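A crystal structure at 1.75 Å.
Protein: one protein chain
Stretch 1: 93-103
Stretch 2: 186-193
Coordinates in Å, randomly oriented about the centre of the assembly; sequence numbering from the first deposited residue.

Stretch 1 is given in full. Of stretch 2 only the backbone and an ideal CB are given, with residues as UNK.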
# COMPACT_ATOMS: atom_id res chain seq x y z
N VAL A 93 -0.54 -5.80 -0.30
CA VAL A 93 -0.14 -6.54 -1.50
C VAL A 93 0.92 -7.59 -1.15
O VAL A 93 0.98 -8.65 -1.77
CB VAL A 93 0.33 -5.58 -2.61
CG1 VAL A 93 -0.83 -4.70 -3.04
CG2 VAL A 93 1.51 -4.72 -2.15
N ILE A 94 1.75 -7.33 -0.14
CA ILE A 94 2.67 -8.36 0.33
C ILE A 94 1.89 -9.53 0.92
O ILE A 94 2.18 -10.70 0.64
CB ILE A 94 3.66 -7.76 1.34
CG1 ILE A 94 4.62 -6.82 0.61
CG2 ILE A 94 4.42 -8.87 2.07
CD1 ILE A 94 5.42 -5.92 1.52
N ARG A 95 0.88 -9.25 1.75
CA ARG A 95 0.07 -10.32 2.30
C ARG A 95 -0.69 -11.07 1.22
O ARG A 95 -0.88 -12.29 1.32
CB ARG A 95 -0.90 -9.77 3.35
CG ARG A 95 -0.22 -9.27 4.62
CD ARG A 95 0.32 -10.42 5.48
NE ARG A 95 -0.75 -11.31 5.92
CZ ARG A 95 -0.71 -12.64 5.83
NH1 ARG A 95 0.36 -13.25 5.32
NH2 ARG A 95 -1.75 -13.37 6.25
N TYR A 96 -1.11 -10.37 0.16
CA TYR A 96 -1.75 -11.05 -0.95
C TYR A 96 -0.77 -11.98 -1.66
O TYR A 96 -1.11 -13.12 -1.99
CB TYR A 96 -2.34 -10.04 -1.93
CG TYR A 96 -3.37 -10.68 -2.83
CD1 TYR A 96 -4.70 -10.74 -2.46
CD2 TYR A 96 -3.00 -11.28 -4.03
CE1 TYR A 96 -5.65 -11.35 -3.26
CE2 TYR A 96 -3.95 -11.88 -4.85
CZ TYR A 96 -5.27 -11.92 -4.45
OH TYR A 96 -6.22 -12.53 -5.25
N ALA A 97 0.46 -11.50 -1.89
CA ALA A 97 1.48 -12.34 -2.52
C ALA A 97 1.82 -13.55 -1.67
O ALA A 97 2.27 -14.57 -2.21
CB ALA A 97 2.74 -11.51 -2.79
N GLU A 98 1.58 -13.48 -0.36
CA GLU A 98 1.85 -14.59 0.54
C GLU A 98 0.68 -15.58 0.58
O GLU A 98 0.90 -16.79 0.65
CB GLU A 98 2.15 -14.06 1.93
CG GLU A 98 3.53 -13.46 2.01
CD GLU A 98 3.79 -12.70 3.29
OE1 GLU A 98 2.85 -12.49 4.08
OE2 GLU A 98 4.95 -12.30 3.49
N THR A 99 -0.55 -15.08 0.55
CA THR A 99 -1.72 -15.92 0.75
C THR A 99 -2.40 -16.36 -0.54
O THR A 99 -3.16 -17.34 -0.52
CB THR A 99 -2.75 -15.20 1.63
OG1 THR A 99 -3.10 -13.96 1.01
CG2 THR A 99 -2.16 -14.92 3.02
N ARG A 100 -2.17 -15.67 -1.65
CA ARG A 100 -2.58 -16.10 -2.99
C ARG A 100 -1.35 -16.14 -3.89
O ARG A 100 -1.29 -15.42 -4.90
CB ARG A 100 -3.64 -15.16 -3.57
CG ARG A 100 -5.02 -15.22 -2.91
CD ARG A 100 -5.10 -14.45 -1.58
NE ARG A 100 -6.47 -14.04 -1.27
CZ ARG A 100 -6.89 -13.69 -0.06
NH1 ARG A 100 -6.06 -13.69 0.98
NH2 ARG A 100 -8.16 -13.33 0.13
N PRO A 101 -0.36 -16.98 -3.57
CA PRO A 101 0.97 -16.81 -4.17
C PRO A 101 1.01 -17.00 -5.67
O PRO A 101 1.87 -16.41 -6.34
CB PRO A 101 1.82 -17.88 -3.47
CG PRO A 101 1.01 -18.36 -2.32
CD PRO A 101 -0.41 -18.13 -2.65
N ASP A 102 0.14 -17.84 -6.21
CA ASP A 102 0.17 -18.14 -7.63
C ASP A 102 -0.77 -17.31 -8.49
O ASP A 102 -0.89 -17.56 -9.68
CB ASP A 102 -0.13 -19.63 -7.85
CG ASP A 102 0.81 -20.54 -7.09
OD1 ASP A 102 2.02 -20.26 -7.06
OD2 ASP A 102 0.35 -21.54 -6.52
N LYS A 103 -1.42 -16.31 -7.90
CA LYS A 103 -2.38 -15.49 -8.62
C LYS A 103 -1.88 -14.16 -9.21
O LYS A 103 -2.64 -13.47 -9.87
CB LYS A 103 -3.58 -15.22 -7.72
CG LYS A 103 -4.41 -16.45 -7.43
CD LYS A 103 -5.60 -16.12 -6.53
CE LYS A 103 -6.66 -15.31 -7.25
NZ LYS A 103 -7.27 -16.10 -8.36
N UNK A 186 6.34 -13.45 9.06
CA UNK A 186 6.33 -14.88 9.33
C UNK A 186 6.15 -15.71 8.07
O UNK A 186 6.73 -16.79 7.93
CB UNK A 186 5.22 -15.21 10.33
N UNK A 187 5.35 -15.21 7.12
CA UNK A 187 5.01 -15.95 5.91
C UNK A 187 5.79 -15.48 4.69
O UNK A 187 5.38 -15.76 3.55
CB UNK A 187 3.51 -15.83 5.63
N UNK A 188 6.93 -14.80 4.89
CA UNK A 188 7.68 -14.22 3.78
C UNK A 188 8.08 -15.28 2.76
O UNK A 188 8.10 -15.01 1.55
CB UNK A 188 8.93 -13.50 4.30
N UNK A 189 8.38 -16.50 3.21
CA UNK A 189 8.81 -17.56 2.31
C UNK A 189 7.69 -18.06 1.40
O UNK A 189 7.98 -18.81 0.46
CB UNK A 189 9.37 -18.73 3.12
N UNK A 190 6.44 -17.69 1.65
CA UNK A 190 5.34 -18.12 0.79
C UNK A 190 5.30 -17.37 -0.54
O UNK A 190 4.66 -17.85 -1.48
CB UNK A 190 4.01 -17.93 1.52
N UNK A 191 5.97 -16.22 -0.63
CA UNK A 191 5.93 -15.45 -1.86
C UNK A 191 6.73 -16.18 -2.94
O UNK A 191 7.88 -16.58 -2.72
CB UNK A 191 6.48 -14.04 -1.64
N UNK A 192 6.10 -16.33 -4.12
CA UNK A 192 6.72 -16.94 -5.30
C UNK A 192 6.92 -15.98 -6.46
O UNK A 192 7.77 -16.23 -7.32
CB UNK A 192 5.87 -18.12 -5.77
N UNK A 193 6.17 -14.88 -6.50
CA UNK A 193 6.25 -13.90 -7.58
C UNK A 193 7.40 -12.91 -7.32
O UNK A 193 7.80 -12.71 -6.18
CB UNK A 193 4.92 -13.15 -7.72

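Position 186 has helical backbone angles, and its ideal CB finds nothing of stretch 1 within 5.5 Å, so many residues would serve. It is Lys 186, whose extended chain leads away.

At position 187 the backbone leaves helical angles and CA-to-CB points toward stretch 1. The ideal CB lies 4.1 Å from Arg 95 NH1 and 3.7 Å from Glu 98 OE1. A guanidinium within reach favours an acceptor, such as Glu, Gln or Asp, although the nearby carboxylate counts against a second negative charge unless the arginine lies between them. The residue is Glu 187. Its OE1 accepts a hydrogen bond from Arg 95 NH1 at 3.0 Å, as part of a salt bridge lying near the guanidinium plane. The same NH1 holds Glu 98 OE1 at 2.9 Å, which helps offset the repulsion between the two acids. Water 1 adds a second link, accepting from Arg 95 NH2 (3.1 Å) and donating to Glu 187 OE2 (2.8 Å).

Position 188 points away, but its CA sits close to the Glu 98 carboxylate; stretch 1 sets no size limit here, so many residues would do, an acid least readily. It is Ala 188, with CA 3.4 Å from Glu 98 OE2.

Position 189 also points away, with no neighbour in stretch 1, which leaves the choice open; it is Glu 189.

Position 190 points toward the end of the helix, its ideal CB 3.4 Å from Glu 98 O. Carbonyls here suit a donor, and a long one could also reach the acid at 187; Lys, Arg or Gln are plausible. Arg 190 lays its guanidinium face over Glu 98 O, so that NE, 3.2 Å from Glu 98 O, has too poor an angle to bond. Its NH1 instead makes a salt bridge with Glu 187 OE1 (2.9 Å), while water 3 joins Arg 190 NH2 (3.0 Å) to Thr 99 O (2.9 Å).

Position 191 points sideways, near Glu 98 CG, with Ala 97 CB and Ile 94 offering an apolar surface to a longer chain. Ile, Leu or Met would suit. Ile 191 brings CD1 to 3.9 Å from Ala 97 CB and 4.2 Å from Ile 94 CG2.

Position 192 starts toward Pro 101 and Asp 102, where a flexible, perhaps basic, chain fits. Lys 192 sets CG 4.3 Å from Pro 101 CB, but its end leads away. Its backbone N donates to water 2 (2.9 Å), which donates to Ala 97 O and Pro 101 O, both at 2.8 Å.

CA-to-CB of position 193 points toward stretch 1, the ideal CB 4.7 Å from Pro 101 O. A small residue suffices, though stretch 1 does not exclude others; Ala 193 makes no close contact.

Stretch 2 186-193: KEAERIKA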
# COMPACT_ATOMS: atom_id res chain seq x y z
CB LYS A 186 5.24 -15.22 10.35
CG LYS A 186 5.55 -14.77 11.76
CD LYS A 186 4.43 -15.13 12.72
CE LYS A 186 4.77 -14.69 14.13
NZ LYS A 186 3.65 -14.96 15.08
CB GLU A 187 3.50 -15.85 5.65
CG GLU A 187 2.66 -16.33 6.82
CD GLU A 187 1.18 -16.40 6.50
OE1 GLU A 187 0.79 -16.17 5.34
OE2 GLU A 187 0.39 -16.68 7.43
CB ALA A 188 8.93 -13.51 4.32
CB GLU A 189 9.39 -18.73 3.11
CG GLU A 189 10.60 -18.34 3.93
CD GLU A 189 11.45 -19.53 4.33
OE1 GLU A 189 11.00 -20.68 4.16
OE2 GLU A 189 12.59 -19.31 4.82
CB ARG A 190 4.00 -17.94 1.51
CG ARG A 190 3.88 -18.74 2.79
CD ARG A 190 2.48 -18.64 3.39
NE ARG A 190 1.46 -19.27 2.56
CZ ARG A 190 0.15 -19.08 2.71
NH1 ARG A 190 -0.29 -18.28 3.67
NH2 ARG A 190 -0.71 -19.69 1.91
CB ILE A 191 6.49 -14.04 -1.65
CG1 ILE A 191 5.54 -13.26 -0.69
CG2 ILE A 191 6.60 -13.34 -3.04
CD1 ILE A 191 5.85 -11.82 -0.54
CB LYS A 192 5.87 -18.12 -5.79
CG LYS A 192 5.71 -19.23 -4.75
CD LYS A 192 7.12 -19.86 -4.42
CE LYS A 192 7.04 -21.28 -3.82
NZ LYS A 192 6.72 -21.32 -2.36
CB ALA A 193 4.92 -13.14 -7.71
O HOH W 1 -2.23 -16.36 6.65
O HOH W 2 3.59 -14.96 -4.67
O HOH W 3 -3.63 -18.99 1.80
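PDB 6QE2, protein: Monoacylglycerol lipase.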